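Local coordinates for S-layer domain-containing protein (Ruminiclostridium thermocellum ATCC 27405, PDB 4QVS) that is of unknown function but, as an S-layer-type protein with a concanavalin A-like domain, may bind carbohydrate at the cell surface, and binds sodium, at residues 69-74 with 98-103. Numbering follows the deposited sequence.
Sequences YNFTIA and KYMRLT
M100, a selenomethionine, reaches across from strand 99-103 to F71 and I73 of segment 69-74, and it alone makes the contact for its strand. Just before it, Y99 starts out on the other side of the strand, away from segment 69-74, and lays its ring by R101, with CZ of Y99 4.0 Å above the guanidinium plane of R101, offset toward its rim. The M100 side chain sets out with CG tucked between its own N and C (chi1 83°), then runs extended, which carries its selenium and methyl out to the opposing strand. There SE of M100 sits 3.7 Å from CZ of F71, a Met-aromatic contact made at the far end of the ring. SE of M100 lies 4.6 Å from the centroid of the F71 ring. The approach is oblique, 48° off the ring normal. The methyl continues past it: CE of M100 lies 3.7 Å from the same F71 CZ and meets CD1 of I73 tip to tip at 3.8 Å, so one methyl touches both side chains. R101 starts out on the same side as Y99, and L102 turns inward again without touching segment 69-74. No hydrogen bond crosses, and the two strands face each other through buried apolar groups, as between the sheets of a concanavalin A-like sandwich. Strand 99-104 runs antiparallel between 85-91 and 110-115, whose F112 and M114 also pack on M100; residues 71-74 instead pair antiparallel with a strand of the second subunit.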
ATOM      1  N   TYR A  69      11.076  -6.414  26.159  1.00 74.35           N
ATOM      2  CA  TYR A  69       9.657  -6.216  26.221  1.00 75.70           C
ATOM      3  C   TYR A  69       9.269  -5.415  24.956  1.00 74.32           C
ATOM      4  O   TYR A  69       8.497  -5.887  24.128  1.00 73.12           O
ATOM      5  CB  TYR A  69       9.208  -5.549  27.521  1.00 81.94           C
ATOM      6  CG  TYR A  69       7.706  -5.416  27.543  1.00 96.15           C
ATOM      7  CD1 TYR A  69       6.893  -6.524  27.777  1.00100.41           C
ATOM      8  CD2 TYR A  69       7.092  -4.195  27.265  1.00105.48           C
ATOM      9  CE1 TYR A  69       5.507  -6.411  27.754  1.00103.95           C
ATOM     10  CE2 TYR A  69       5.711  -4.069  27.246  1.00108.54           C
ATOM     11  CZ  TYR A  69       4.924  -5.177  27.490  1.00109.55           C
ATOM     12  OH  TYR A  69       3.556  -5.043  27.471  1.00118.37           O
ATOM     13  N   ASN A  70       9.824  -4.220  24.798  1.00 74.70           N
ATOM     14  CA  ASN A  70       9.577  -3.400  23.604  1.00 66.01           C
ATOM     15  C   ASN A  70      10.771  -3.531  22.702  1.00 66.68           C
ATOM     16  O   ASN A  70      11.876  -3.804  23.188  1.00 64.29           O
ATOM     17  CB  ASN A  70       9.352  -1.952  23.985  1.00 70.04           C
ATOM     18  CG  ASN A  70       8.011  -1.730  24.659  1.00 73.69           C
ATOM     19  OD1 ASN A  70       7.127  -2.591  24.664  1.00 75.25           O
ATOM     20  ND2 ASN A  70       7.844  -0.552  25.209  1.00 77.57           N
ATOM     21  N   PHE A  71      10.569  -3.382  21.391  1.00 61.38           N
ATOM     22  CA  PHE A  71      11.688  -3.544  20.466  1.00 59.74           C
ATOM     23  C   PHE A  71      11.443  -2.968  19.077  1.00 57.48           C
ATOM     24  O   PHE A  71      10.334  -2.571  18.728  1.00 63.69           O
ATOM     25  CB  PHE A  71      11.998  -5.049  20.301  1.00 56.49           C
ATOM     26  CG  PHE A  71      10.897  -5.806  19.615  1.00 62.70           C
ATOM     27  CD1 PHE A  71      10.793  -5.804  18.217  1.00 55.17           C
ATOM     28  CD2 PHE A  71       9.932  -6.477  20.358  1.00 67.55           C
ATOM     29  CE1 PHE A  71       9.763  -6.469  17.578  1.00 58.64           C
ATOM     30  CE2 PHE A  71       8.892  -7.135  19.718  1.00 69.44           C
ATOM     31  CZ  PHE A  71       8.810  -7.128  18.331  1.00 66.27           C
ATOM     32  N   THR A  72      12.523  -2.942  18.296  1.00 53.72           N
ATOM     33  CA  THR A  72      12.484  -2.598  16.896  1.00 48.76           C
ATOM     34  C   THR A  72      13.352  -3.537  16.073  1.00 45.03           C
ATOM     35  O   THR A  72      14.446  -3.908  16.469  1.00 52.02           O
ATOM     36  CB  THR A  72      12.960  -1.127  16.636  1.00 51.90           C
ATOM     37  OG1 THR A  72      12.215  -0.223  17.440  1.00 49.45           O
ATOM     38  CG2 THR A  72      12.782  -0.764  15.197  1.00 49.47           C
ATOM     39  N   ILE A  73      12.824  -3.967  14.945  1.00 45.78           N
ATOM     40  CA  ILE A  73      13.577  -4.694  13.981  1.00 48.45           C
ATOM     41  C   ILE A  73      13.496  -3.898  12.701  1.00 47.84           C
ATOM     42  O   ILE A  73      12.390  -3.650  12.185  1.00 46.29           O
ATOM     43  CB  ILE A  73      13.017  -6.097  13.696  1.00 47.84           C
ATOM     44  CG1 ILE A  73      13.057  -6.911  14.984  1.00 55.46           C
ATOM     45  CG2 ILE A  73      13.890  -6.748  12.627  1.00 45.70           C
ATOM     46  CD1 ILE A  73      12.269  -8.195  14.913  1.00 62.60           C
ATOM     47  N   ALA A  74      14.654  -3.579  12.145  1.00 51.59           N
ATOM     48  CA  ALA A  74      14.669  -2.737  10.970  1.00 52.84           C
ATOM     49  C   ALA A  74      15.775  -3.135  10.049  1.00 52.23           C
ATOM     50  O   ALA A  74      16.865  -3.489  10.477  1.00 48.37           O
ATOM     51  CB  ALA A  74      14.817  -1.296  11.396  1.00 53.74           C
ATOM     52  N   LYS A  98       5.253 -20.736  19.179  1.00 52.71           N
ATOM     53  CA  LYS A  98       5.600 -19.552  19.929  1.00 51.81           C
ATOM     54  C   LYS A  98       6.660 -18.835  19.093  1.00 53.44           C
ATOM     55  O   LYS A  98       7.833 -19.237  19.059  1.00 46.28           O
ATOM     56  CB  LYS A  98       6.171 -19.912  21.291  1.00 53.95           C
ATOM     57  CG  LYS A  98       5.142 -20.331  22.333  1.00 64.08           C
ATOM     58  CD  LYS A  98       5.785 -20.358  23.726  1.00 71.09           C
ATOM     59  CE  LYS A  98       4.828 -20.796  24.818  1.00 79.83           C
ATOM     60  NZ  LYS A  98       4.399 -22.211  24.668  1.00 87.64           N
ATOM     61  N   TYR A  99       6.251 -17.776  18.412  1.00 43.58           N
ATOM     62  CA  TYR A  99       7.167 -17.125  17.488  1.00 46.13           C
ATOM     63  C   TYR A  99       6.642 -15.782  17.021  1.00 43.38           C
ATOM     64  O   TYR A  99       5.485 -15.453  17.291  1.00 42.90           O
ATOM     65  CB  TYR A  99       7.337 -18.009  16.231  1.00 45.78           C
ATOM     66  CG  TYR A  99       6.067 -18.287  15.396  1.00 45.52           C
ATOM     67  CD1 TYR A  99       5.643 -17.401  14.383  1.00 51.15           C
ATOM     68  CD2 TYR A  99       5.336 -19.456  15.576  1.00 47.49           C
ATOM     69  CE1 TYR A  99       4.511 -17.662  13.626  1.00 47.65           C
ATOM     70  CE2 TYR A  99       4.217 -19.741  14.830  1.00 45.14           C
ATOM     71  CZ  TYR A  99       3.806 -18.842  13.852  1.00 53.91           C
ATOM     72  OH  TYR A  99       2.706 -19.153  13.121  1.00 49.91           O
HETATM   73  N   MSE A 100       7.510 -15.036  16.323  1.00 48.47           N
HETATM   74  CA  MSE A 100       7.105 -13.794  15.660  1.00 49.08           C
HETATM   75  C   MSE A 100       7.838 -13.854  14.351  1.00 50.74           C
HETATM   76  O   MSE A 100       8.985 -14.273  14.288  1.00 49.71           O
HETATM   77  CB  MSE A 100       7.197 -12.563  16.544  1.00 54.44           C
HETATM   78  CG  MSE A 100       8.589 -11.974  16.597  1.00 59.43           C
HETATM   79 SE   MSE A 100       8.721 -10.828  18.184  0.80 58.46          SE
HETATM   80  CE  MSE A 100      10.442 -10.389  17.462  1.00 53.47           C
ATOM     81  N   ARG A 101       7.133 -13.502  13.280  1.00 47.15           N
ATOM     82  CA  ARG A 101       7.623 -13.662  11.942  1.00 45.89           C
ATOM     83  C   ARG A 101       7.140 -12.541  10.977  1.00 42.40           C
ATOM     84  O   ARG A 101       5.962 -12.219  10.958  1.00 49.19           O
ATOM     85  CB  ARG A 101       7.037 -14.964  11.488  1.00 41.98           C
ATOM     86  CG  ARG A 101       7.461 -15.458  10.135  1.00 47.40           C
ATOM     87  CD  ARG A 101       7.053 -16.917   9.978  1.00 52.33           C
ATOM     88  NE  ARG A 101       5.593 -17.131  10.056  1.00 50.15           N
ATOM     89  CZ  ARG A 101       4.986 -18.261   9.696  1.00 47.97           C
ATOM     90  NH1 ARG A 101       5.687 -19.288   9.257  1.00 51.18           N
ATOM     91  NH2 ARG A 101       3.653 -18.376   9.783  1.00 57.85           N
ATOM     92  N   LEU A 102       8.033 -11.996  10.173  1.00 44.18           N
ATOM     93  CA  LEU A 102       7.634 -10.924   9.229  1.00 47.04           C
ATOM     94  C   LEU A 102       7.638 -11.617   7.901  1.00 49.21           C
ATOM     95  O   LEU A 102       8.589 -12.328   7.587  1.00 51.92           O
ATOM     96  CB  LEU A 102       8.596  -9.740   9.198  1.00 47.95           C
ATOM     97  CG  LEU A 102       8.231  -8.613   8.193  1.00 49.40           C
ATOM     98  CD1 LEU A 102       7.052  -7.807   8.666  1.00 46.38           C
ATOM     99  CD2 LEU A 102       9.412  -7.691   8.012  1.00 53.17           C
ATOM    100  N   THR A 103       6.562 -11.444   7.128  1.00 46.61           N
ATOM    101  CA  THR A 103       6.465 -12.081   5.863  1.00 42.60           C
ATOM    102  C   THR A 103       6.079 -11.105   4.725  1.00 50.81           C
ATOM    103  O   THR A 103       5.428 -10.072   4.947  1.00 48.96           O
ATOM    104  CB  THR A 103       5.405 -13.156   5.924  1.00 48.21           C
ATOM    105  OG1 THR A 103       4.191 -12.568   6.356  1.00 54.70           O
ATOM    106  CG2 THR A 103       5.785 -14.279   6.969  1.00 45.46           C
TER